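Local coordinates for protein trehalose-6-phosphate phosphatase (Cryptococcus neoformans, PDB 5DX9) that belongs to the trehalose-phosphatase family of the HAD clan and binds a magnesium ion and a glycan, at residues Glu133-Ser138 with Asn180-Pro185; Met110-Glu115 with Ala137-His142. All coordinates share one frame; numbering follows the deposited sequence.

Contact 1 of 2, residues Glu133-Ser138 with Asn180-Pro185; sequences EVKKAS and NLEVRP. With G6P (6-O-phosphono-alpha-D-glucopyranose), chain B; GLC (alpha-D-glucopyranose), chain C.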
ATOM      1  N   GLU A 133      14.491 -12.444  -0.746  1.00 50.37           N
ATOM      2  CA  GLU A 133      13.786 -11.899  -1.895  1.00 48.10           C
ATOM      3  C   GLU A 133      14.403 -10.574  -2.315  1.00 47.63           C
ATOM      4  O   GLU A 133      13.964  -9.509  -1.883  1.00 48.00           O
ATOM      5  CB  GLU A 133      12.299 -11.716  -1.586  1.00 50.20           C
ATOM      6  CG  GLU A 133      11.375 -12.395  -2.579  1.00 50.40           C
ATOM      7  CD  GLU A 133       9.909 -12.158  -2.274  1.00 51.11           C
ATOM      8  OE1 GLU A 133       9.508 -12.318  -1.105  1.00 49.65           O
ATOM      9  OE2 GLU A 133       9.158 -11.813  -3.207  1.00 51.06           O
ATOM     10  N   VAL A 134      15.431 -10.645  -3.153  1.00 49.27           N
ATOM     11  CA  VAL A 134      16.029  -9.441  -3.709  1.00 44.23           C
ATOM     12  C   VAL A 134      15.113  -8.868  -4.782  1.00 45.00           C
ATOM     13  O   VAL A 134      14.853  -9.507  -5.800  1.00 46.94           O
ATOM     14  CB  VAL A 134      17.420  -9.716  -4.302  1.00 46.18           C
ATOM     15  CG1 VAL A 134      17.987  -8.454  -4.931  1.00 47.02           C
ATOM     16  CG2 VAL A 134      18.356 -10.248  -3.226  1.00 43.30           C
ATOM     17  N   LYS A 135      14.605  -7.668  -4.536  1.00 46.49           N
ATOM     18  CA  LYS A 135      13.745  -7.000  -5.499  1.00 45.49           C
ATOM     19  C   LYS A 135      14.507  -5.839  -6.122  1.00 45.53           C
ATOM     20  O   LYS A 135      15.712  -5.710  -5.923  1.00 43.37           O
ATOM     21  CB  LYS A 135      12.446  -6.536  -4.832  1.00 44.61           C
ATOM     22  CG  LYS A 135      11.518  -7.687  -4.448  1.00 47.49           C
ATOM     23  CD  LYS A 135      10.342  -7.234  -3.589  1.00 45.04           C
ATOM     24  CE  LYS A 135      10.778  -6.991  -2.155  1.00 45.79           C
ATOM     25  NZ  LYS A 135       9.630  -6.741  -1.244  1.00 48.88           N
ATOM     26  N   LYS A 136      13.812  -4.997  -6.875  1.00 46.83           N
ATOM     27  CA  LYS A 136      14.492  -3.956  -7.634  1.00 44.73           C
ATOM     28  C   LYS A 136      14.964  -2.793  -6.765  1.00 47.14           C
ATOM     29  O   LYS A 136      16.022  -2.222  -7.021  1.00 50.59           O
ATOM     30  CB  LYS A 136      13.584  -3.445  -8.754  1.00 52.31           C
ATOM     31  CG  LYS A 136      13.180  -4.535  -9.739  1.00 52.52           C
ATOM     32  CD  LYS A 136      12.606  -3.967 -11.028  1.00 57.72           C
ATOM     33  CE  LYS A 136      12.270  -5.085 -12.010  1.00 64.78           C
ATOM     34  NZ  LYS A 136      11.717  -4.573 -13.297  1.00 66.79           N
ATOM     35  N   ALA A 137      14.195  -2.446  -5.738  1.00 45.95           N
ATOM     36  CA  ALA A 137      14.563  -1.335  -4.865  1.00 47.88           C
ATOM     37  C   ALA A 137      14.415  -1.691  -3.384  1.00 49.01           C
ATOM     38  O   ALA A 137      14.536  -0.828  -2.516  1.00 47.48           O
ATOM     39  CB  ALA A 137      13.728  -0.105  -5.196  1.00 47.72           C
ATOM     40  N   SER A 138      14.152  -2.962  -3.104  1.00 46.99           N
ATOM     41  CA  SER A 138      14.007  -3.427  -1.728  1.00 47.48           C
ATOM     42  C   SER A 138      14.428  -4.883  -1.601  1.00 40.55           C
ATOM     43  O   SER A 138      14.498  -5.605  -2.591  1.00 44.45           O
ATOM     44  CB  SER A 138      12.563  -3.253  -1.249  1.00 44.68           C
ATOM     45  OG  SER A 138      11.660  -3.978  -2.070  1.00 45.00           O
ATOM     46  N   ASN A 180       8.943 -11.658   8.462  1.00 45.15           N
ATOM     47  CA  ASN A 180      10.007 -11.240   7.561  1.00 44.09           C
ATOM     48  C   ASN A 180      10.715  -9.988   8.055  1.00 44.90           C
ATOM     49  O   ASN A 180      10.217  -9.283   8.934  1.00 45.10           O
ATOM     50  CB  ASN A 180       9.458 -11.018   6.136  1.00 43.66           C
ATOM     51  CG  ASN A 180       8.754  -9.664   5.952  1.00 40.42           C
ATOM     52  OD1 ASN A 180       9.287  -8.607   6.288  1.00 41.53           O
ATOM     53  ND2 ASN A 180       7.560  -9.701   5.376  1.00 40.77           N
ATOM     54  N   LEU A 181      11.880  -9.722   7.473  1.00 44.05           N
ATOM     55  CA  LEU A 181      12.520  -8.417   7.565  1.00 42.43           C
ATOM     56  C   LEU A 181      12.636  -7.833   6.163  1.00 42.31           C
ATOM     57  O   LEU A 181      12.927  -8.554   5.209  1.00 44.44           O
ATOM     58  CB  LEU A 181      13.903  -8.515   8.205  1.00 45.44           C
ATOM     59  CG  LEU A 181      13.999  -8.691   9.716  1.00 48.92           C
ATOM     60  CD1 LEU A 181      15.457  -8.610  10.151  1.00 47.30           C
ATOM     61  CD2 LEU A 181      13.152  -7.654  10.438  1.00 45.48           C
ATOM     62  N   GLU A 182      12.407  -6.530   6.035  1.00 42.61           N
ATOM     63  CA  GLU A 182      12.557  -5.869   4.747  1.00 42.41           C
ATOM     64  C   GLU A 182      13.265  -4.530   4.891  1.00 41.87           C
ATOM     65  O   GLU A 182      13.068  -3.812   5.869  1.00 42.27           O
ATOM     66  CB  GLU A 182      11.196  -5.671   4.082  1.00 44.50           C
ATOM     67  CG  GLU A 182      11.288  -5.251   2.625  1.00 43.63           C
ATOM     68  CD  GLU A 182       9.936  -5.224   1.942  1.00 47.29           C
ATOM     69  OE1 GLU A 182       9.899  -5.099   0.695  1.00 46.61           O
ATOM     70  OE2 GLU A 182       8.912  -5.330   2.653  1.00 44.71           O
ATOM     71  N   VAL A 183      14.105  -4.204   3.919  1.00 44.20           N
ATOM     72  CA  VAL A 183      14.767  -2.908   3.902  1.00 41.70           C
ATOM     73  C   VAL A 183      14.346  -2.174   2.646  1.00 41.35           C
ATOM     74  O   VAL A 183      14.400  -2.731   1.550  1.00 43.34           O
ATOM     75  CB  VAL A 183      16.300  -3.035   3.945  1.00 39.87           C
ATOM     76  CG1 VAL A 183      16.940  -1.655   3.996  1.00 41.64           C
ATOM     77  CG2 VAL A 183      16.731  -3.871   5.139  1.00 39.37           C
ATOM     78  N   ARG A 184      13.905  -0.933   2.812  1.00 42.11           N
ATOM     79  CA  ARG A 184      13.465  -0.112   1.689  1.00 43.92           C
ATOM     80  C   ARG A 184      14.152   1.236   1.733  1.00 41.27           C
ATOM     81  O   ARG A 184      14.738   1.601   2.749  1.00 42.61           O
ATOM     82  CB  ARG A 184      11.948   0.089   1.707  1.00 45.70           C
ATOM     83  CG  ARG A 184      11.456   0.964   2.857  1.00 45.79           C
ATOM     84  CD  ARG A 184      10.099   1.580   2.546  1.00 45.12           C
ATOM     85  NE  ARG A 184       9.417   2.027   3.756  1.00 45.02           N
ATOM     86  CZ  ARG A 184       9.653   3.180   4.376  1.00 50.40           C
ATOM     87  NH1 ARG A 184      10.568   4.023   3.912  1.00 47.05           N
ATOM     88  NH2 ARG A 184       8.974   3.488   5.473  1.00 50.26           N
ATOM     89  N   PRO A 185      14.079   1.984   0.626  1.00 43.15           N
ATOM     90  CA  PRO A 185      14.578   3.358   0.628  1.00 43.65           C
ATOM     91  C   PRO A 185      13.799   4.179   1.643  1.00 46.68           C
ATOM     92  O   PRO A 185      12.582   4.015   1.756  1.00 44.41           O
ATOM     93  CB  PRO A 185      14.315   3.836  -0.804  1.00 47.19           C
ATOM     94  CG  PRO A 185      14.182   2.584  -1.611  1.00 49.06           C
ATOM     95  CD  PRO A 185      13.544   1.591  -0.686  1.00 44.96           C
TER
HETATM   96  C1  G6P B   2       5.052 -10.472   0.923  1.00 43.13           C
HETATM   97  C2  G6P B   2       6.186 -10.306  -0.080  1.00 45.05           C
HETATM   98  C3  G6P B   2       7.318  -9.472   0.487  1.00 47.04           C
HETATM   99  C4  G6P B   2       6.809  -8.101   0.883  1.00 48.43           C
HETATM  100  C5  G6P B   2       5.477  -8.100   1.658  1.00 47.92           C
HETATM  101  C6  G6P B   2       4.623  -6.864   1.318  1.00 44.86           C
HETATM  102  O1  G6P B   2       5.415 -11.298   2.032  1.00 43.69           O
HETATM  103  O2  G6P B   2       6.661 -11.596  -0.463  1.00 46.41           O
HETATM  104  O3  G6P B   2       8.332  -9.269  -0.506  1.00 49.05           O
HETATM  105  O4  G6P B   2       7.874  -7.525   1.652  1.00 43.36           O
HETATM  106  O5  G6P B   2       4.595  -9.201   1.388  1.00 41.98           O
HETATM  107  O6  G6P B   2       3.402  -7.239   0.632  1.00 46.74           O
HETATM  108  P   G6P B   2       2.067  -6.308   0.701  1.00 44.37           P
HETATM  109  O1P G6P B   2       1.153  -6.421  -0.618  1.00 44.09           O
HETATM  110  O2P G6P B   2       1.248  -6.743   1.855  1.00 42.70           O
HETATM  111  O3P G6P B   2       2.570  -4.795   0.915  1.00 44.18           O
HETATM  112  C1  GLC C   1       4.283 -11.599   2.859  1.00 44.31           C
HETATM  113  C2  GLC C   1       4.739 -12.288   4.147  1.00 43.93           C
HETATM  114  C3  GLC C   1       5.217 -13.706   3.867  1.00 44.26           C
HETATM  115  C4  GLC C   1       4.181 -14.499   3.080  1.00 44.56           C
HETATM  116  C5  GLC C   1       3.754 -13.735   1.830  1.00 43.01           C
HETATM  117  C6  GLC C   1       2.581 -14.409   1.119  1.00 44.02           C
HETATM  118  O2  GLC C   1       5.784 -11.509   4.759  1.00 46.28           O
HETATM  119  O3  GLC C   1       5.479 -14.373   5.106  1.00 47.35           O
HETATM  120  O4  GLC C   1       4.751 -15.774   2.746  1.00 50.19           O
HETATM  121  O5  GLC C   1       3.340 -12.411   2.158  1.00 44.36           O
HETATM  122  O6  GLC C   1       1.523 -14.671   2.051  1.00 42.54           O

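Contact 2 of 2, residues Met110-Glu115 with Ala137-His142; sequences MSWMSE and ASITWH. With G6P (6-O-phosphono-alpha-D-glucopyranose), chain B.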
HETATM    1  N   MSE A 110      21.113   4.368  -3.599  1.00 53.30           N
HETATM    2  CA  MSE A 110      20.727   2.965  -3.475  1.00 52.12           C
HETATM    3  C   MSE A 110      21.917   2.039  -3.227  1.00 51.10           C
HETATM    4  O   MSE A 110      21.810   0.820  -3.385  1.00 51.12           O
HETATM    5  CB  MSE A 110      19.978   2.516  -4.734  1.00 52.27           C
HETATM    6  CG  MSE A 110      18.739   3.347  -5.050  1.00 58.75           C
HETATM    7 SE   MSE A 110      17.283   3.072  -3.771  1.00 63.20          SE
HETATM    8  CE  MSE A 110      16.837   1.228  -4.232  1.00 47.36           C
ATOM      9  N   SER A 111      23.045   2.615  -2.825  1.00 50.65           N
ATOM     10  CA  SER A 111      24.268   1.836  -2.634  1.00 49.77           C
ATOM     11  C   SER A 111      24.175   0.872  -1.450  1.00 51.62           C
ATOM     12  O   SER A 111      25.064   0.043  -1.241  1.00 49.00           O
ATOM     13  CB  SER A 111      25.464   2.771  -2.450  1.00 49.80           C
ATOM     14  OG  SER A 111      25.248   3.670  -1.377  1.00 55.30           O
ATOM     15  N   TRP A 112      23.090   0.976  -0.688  1.00 49.29           N
ATOM     16  CA  TRP A 112      22.903   0.161   0.507  1.00 47.21           C
ATOM     17  C   TRP A 112      22.475  -1.275   0.196  1.00 46.85           C
ATOM     18  O   TRP A 112      22.528  -2.145   1.066  1.00 49.04           O
ATOM     19  CB  TRP A 112      21.865   0.813   1.430  1.00 50.74           C
ATOM     20  CG  TRP A 112      20.521   1.050   0.771  1.00 50.28           C
ATOM     21  CD1 TRP A 112      20.065   2.221   0.228  1.00 46.93           C
ATOM     22  CD2 TRP A 112      19.469   0.091   0.588  1.00 48.39           C
ATOM     23  NE1 TRP A 112      18.799   2.048  -0.281  1.00 44.67           N
ATOM     24  CE2 TRP A 112      18.409   0.751  -0.071  1.00 48.87           C
ATOM     25  CE3 TRP A 112      19.318  -1.262   0.918  1.00 48.44           C
ATOM     26  CZ2 TRP A 112      17.218   0.106  -0.408  1.00 46.51           C
ATOM     27  CZ3 TRP A 112      18.133  -1.902   0.580  1.00 47.38           C
ATOM     28  CH2 TRP A 112      17.099  -1.214  -0.073  1.00 44.27           C
HETATM   29  N   MSE A 113      22.048  -1.527  -1.036  1.00 45.70           N
HETATM   30  CA  MSE A 113      21.462  -2.820  -1.379  1.00 48.06           C
HETATM   31  C   MSE A 113      22.436  -3.986  -1.221  1.00 48.48           C
HETATM   32  O   MSE A 113      22.068  -5.033  -0.681  1.00 45.93           O
HETATM   33  CB  MSE A 113      20.917  -2.793  -2.804  1.00 45.73           C
HETATM   34  CG  MSE A 113      19.817  -1.764  -2.997  1.00 55.57           C
HETATM   35 SE   MSE A 113      18.453  -2.335  -4.267  1.00 83.12          SE
HETATM   36  CE  MSE A 113      17.699  -3.811  -3.250  1.00 54.05           C
ATOM     37  N   SER A 114      23.669  -3.807  -1.689  1.00 46.52           N
ATOM     38  CA  SER A 114      24.685  -4.850  -1.567  1.00 45.70           C
ATOM     39  C   SER A 114      24.920  -5.203  -0.109  1.00 46.35           C
ATOM     40  O   SER A 114      24.986  -6.377   0.256  1.00 48.27           O
ATOM     41  CB  SER A 114      26.000  -4.406  -2.210  1.00 45.16           C
ATOM     42  OG  SER A 114      25.819  -4.113  -3.583  1.00 53.81           O
ATOM     43  N   GLU A 115      25.043  -4.171   0.721  1.00 46.19           N
ATOM     44  CA  GLU A 115      25.301  -4.346   2.143  1.00 48.55           C
ATOM     45  C   GLU A 115      24.186  -5.143   2.807  1.00 48.47           C
ATOM     46  O   GLU A 115      24.445  -6.039   3.611  1.00 49.61           O
ATOM     47  CB  GLU A 115      25.457  -2.984   2.827  1.00 51.70           C
ATOM     48  CG  GLU A 115      26.553  -2.111   2.227  1.00 56.02           C
ATOM     49  CD  GLU A 115      26.556  -0.697   2.784  1.00 57.57           C
ATOM     50  OE1 GLU A 115      25.463  -0.139   3.021  1.00 57.06           O
ATOM     51  OE2 GLU A 115      27.655  -0.141   2.983  1.00 61.15           O
ATOM     52  N   ALA A 137      14.195  -2.446  -5.738  1.00 45.95           N
ATOM     53  CA  ALA A 137      14.563  -1.335  -4.865  1.00 47.88           C
ATOM     54  C   ALA A 137      14.415  -1.691  -3.384  1.00 49.01           C
ATOM     55  O   ALA A 137      14.536  -0.828  -2.516  1.00 47.48           O
ATOM     56  CB  ALA A 137      13.728  -0.105  -5.196  1.00 47.72           C
ATOM     57  N   SER A 138      14.152  -2.962  -3.104  1.00 46.99           N
ATOM     58  CA  SER A 138      14.007  -3.427  -1.728  1.00 47.48           C
ATOM     59  C   SER A 138      14.428  -4.883  -1.601  1.00 40.55           C
ATOM     60  O   SER A 138      14.498  -5.605  -2.591  1.00 44.45           O
ATOM     61  CB  SER A 138      12.563  -3.253  -1.249  1.00 44.68           C
ATOM     62  OG  SER A 138      11.660  -3.978  -2.070  1.00 45.00           O
ATOM     63  N   ILE A 139      14.702  -5.315  -0.376  1.00 42.43           N
ATOM     64  CA  ILE A 139      15.087  -6.698  -0.137  1.00 44.04           C
ATOM     65  C   ILE A 139      14.364  -7.268   1.077  1.00 42.96           C
ATOM     66  O   ILE A 139      14.320  -6.645   2.137  1.00 42.59           O
ATOM     67  CB  ILE A 139      16.606  -6.835   0.077  1.00 41.23           C
ATOM     68  CG1 ILE A 139      17.378  -6.140  -1.046  1.00 43.28           C
ATOM     69  CG2 ILE A 139      16.987  -8.307   0.194  1.00 41.98           C
ATOM     70  CD1 ILE A 139      18.872  -6.032  -0.788  1.00 47.60           C
ATOM     71  N   THR A 140      13.810  -8.461   0.915  1.00 42.42           N
ATOM     72  CA  THR A 140      13.061  -9.104   1.983  1.00 45.25           C
ATOM     73  C   THR A 140      13.697 -10.424   2.394  1.00 44.04           C
ATOM     74  O   THR A 140      14.027 -11.249   1.545  1.00 42.65           O
ATOM     75  CB  THR A 140      11.607  -9.368   1.570  1.00 43.67           C
ATOM     76  OG1 THR A 140      10.988  -8.134   1.188  1.00 44.93           O
ATOM     77  CG2 THR A 140      10.832  -9.996   2.719  1.00 43.69           C
ATOM     78  N   TRP A 141      13.869 -10.608   3.697  1.00 42.29           N
ATOM     79  CA  TRP A 141      14.320 -11.881   4.240  1.00 43.11           C
ATOM     80  C   TRP A 141      13.158 -12.583   4.933  1.00 43.36           C
ATOM     81  O   TRP A 141      12.582 -12.053   5.884  1.00 42.73           O
ATOM     82  CB  TRP A 141      15.483 -11.677   5.215  1.00 39.25           C
ATOM     83  CG  TRP A 141      16.031 -12.958   5.783  1.00 45.73           C
ATOM     84  CD1 TRP A 141      16.735 -13.921   5.112  1.00 43.30           C
ATOM     85  CD2 TRP A 141      15.936 -13.408   7.143  1.00 42.48           C
ATOM     86  NE1 TRP A 141      17.076 -14.941   5.969  1.00 42.51           N
ATOM     87  CE2 TRP A 141      16.594 -14.653   7.217  1.00 43.26           C
ATOM     88  CE3 TRP A 141      15.350 -12.884   8.298  1.00 42.15           C
ATOM     89  CZ2 TRP A 141      16.689 -15.377   8.405  1.00 47.08           C
ATOM     90  CZ3 TRP A 141      15.441 -13.608   9.475  1.00 45.79           C
ATOM     91  CH2 TRP A 141      16.106 -14.840   9.519  1.00 45.79           C
ATOM     92  N   HIS A 142      12.810 -13.769   4.444  1.00 42.85           N
ATOM     93  CA  HIS A 142      11.709 -14.543   5.004  1.00 41.37           C
ATOM     94  C   HIS A 142      12.208 -15.605   5.975  1.00 44.14           C
ATOM     95  O   HIS A 142      13.214 -16.263   5.714  1.00 46.16           O
ATOM     96  CB  HIS A 142      10.907 -15.220   3.892  1.00 42.25           C
ATOM     97  CG  HIS A 142      10.273 -14.269   2.930  1.00 44.83           C
ATOM     98  ND1 HIS A 142       9.078 -13.636   3.187  1.00 45.65           N
ATOM     99  CD2 HIS A 142      10.658 -13.856   1.695  1.00 45.74           C
ATOM    100  CE1 HIS A 142       8.757 -12.866   2.162  1.00 45.24           C
ATOM    101  NE2 HIS A 142       9.699 -12.982   1.245  1.00 45.23           N
TER
HETATM  102  C1  G6P B   2       5.052 -10.472   0.923  1.00 43.13           C
HETATM  103  C2  G6P B   2       6.186 -10.306  -0.080  1.00 45.05           C
HETATM  104  C3  G6P B   2       7.318  -9.472   0.487  1.00 47.04           C
HETATM  105  C4  G6P B   2       6.809  -8.101   0.883  1.00 48.43           C
HETATM  106  C5  G6P B   2       5.477  -8.100   1.658  1.00 47.92           C
HETATM  107  C6  G6P B   2       4.623  -6.864   1.318  1.00 44.86           C
HETATM  108  O1  G6P B   2       5.415 -11.298   2.032  1.00 43.69           O
HETATM  109  O2  G6P B   2       6.661 -11.596  -0.463  1.00 46.41           O
HETATM  110  O3  G6P B   2       8.332  -9.269  -0.506  1.00 49.05           O
HETATM  111  O4  G6P B   2       7.874  -7.525   1.652  1.00 43.36           O
HETATM  112  O5  G6P B   2       4.595  -9.201   1.388  1.00 41.98           O
HETATM  113  O6  G6P B   2       3.402  -7.239   0.632  1.00 46.74           O
HETATM  114  P   G6P B   2       2.067  -6.308   0.701  1.00 44.37           P
HETATM  115  O1P G6P B   2       1.153  -6.421  -0.618  1.00 44.09           O
HETATM  116  O2P G6P B   2       1.248  -6.743   1.855  1.00 42.70           O
HETATM  117  O3P G6P B   2       2.570  -4.795   0.915  1.00 44.18           O

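Contact 1 of 2, residues Glu133-Ser138 with Asn180-Pro185
Lys135 and Glu182 join the two segments by a salt bridge, with NZ of Lys135 2.6 Å from OE1 of Glu182. The two side chains cross at about a right angle, and NZ meets OE1 from above the carboxylate plane, 45° out of it. Lys135 reaches this point through a bend that swings CE aside (chi3 -77°), whereas the Glu182 chain runs extended. NZ has further acceptors: it lies 2.9 Å from O3 of the bound G6P and also bonds Gly67 O and Thr140 OG1, so that several acceptors grip it and fix its position. The other carboxylate oxygen of Glu182, OE2, accepts from O4 of G6P at 2.6 Å and is bonded by His89 NE2 as well.

Glu133 serves the same sugar without touching 180-185: its OE1 accepts from O2 of G6P at 3.0 Å, and weakly from O3, and probably bonds His142 NE2. From the other segment, Asn180 ND2 donates to O2 of the GLC unit at 2.6 Å.

Ser138 OG has its main partner in Glu88 OE1, its bond to Glu182 OE1 being weak. Ser138 CA makes a CA-H...O contact of 3.4 Å with Val183 O, and Pro185 CD packs 3.2 Å from Ala137 O. Strand 131-134, the turn after it and strand 180-185 thus line the glycan pocket from the antiparallel four-stranded sheet, consistent with a cap domain of a HAD-clan protein.

Contact 2 of 2, residues Met110-Glu115 with Ala137-His142
Met113 and Met110, both selenomethionines, point their terminal methyls at the turn and strand of 137-142, and the contact is largely apolar, with no hydrogen bond between the segments. CE of Met113 lies 3.2 Å from CG1 of Ile139, shorter than usual van der Waals contact, so the exact placing of that methyl is doubtful. The two side chains cross obliquely, the Met113 chain being bent at both of its outer torsions. CE of Met110 meets CB of Ala137 at 3.5 Å, touching CA of the same residue as well.

The aromatic contribution comes from the rim of Trp112. Its CZ2 stands 3.5 Å from Ala137 O, which lies at the ring edge near the plane, and CH2 approaches Ser138 CA at 4.1 Å in the same edge-on manner. Met113 CG rests over one face, 3.8 Å above the plane and offset toward the rim, so the tryptophan is packed from within its own segment too. A contact to the main chain is made by Ile139, whose CD1 sits 3.4 Å from Met113 O.

Thr140, its OG1 bonded by Lys135 NZ, and His142, its NE2 probably bonded to Glu133 OE1, turn to the sugar instead: CE1 of His142 is 3.6 Å from O2 of G6P, with O1 of G6P in plane at the ring edge and Thr140 CG2 over one face. Helix 112-125 and the loop leading into it pack on the turn and start of strand 139-142, Ile139 also meeting Val116 and Phe120 further along that helix, while Trp112 reaches on to Val183 of the adjacent strand 180-185.

Overall arrangement
Contacts 1 and 2 have centres about 5 Å apart and share Ala137 and Ser138, part of the turn linking strands 131-134 and 139-142. Strand 139-142 lies between 131-134 and 180-185 in the antiparallel sheet, and Glu133 N stands 2.6 Å from Thr140 O, a probable hydrogen bond that ties the contacts together; CD of Glu182 also packs against Thr140 OG1 at 3.2 Å. One side of this sheet, through contact 1 together with Thr140 and His142, faces the sugars, whereas helix 112-125 backs it through contact 2. The Glu182 side chain is about 9 Å from the magnesium ion, which Asn26, Asp28 and Asp212 bind, and the side chain of Ser138 is about 13 Å from it.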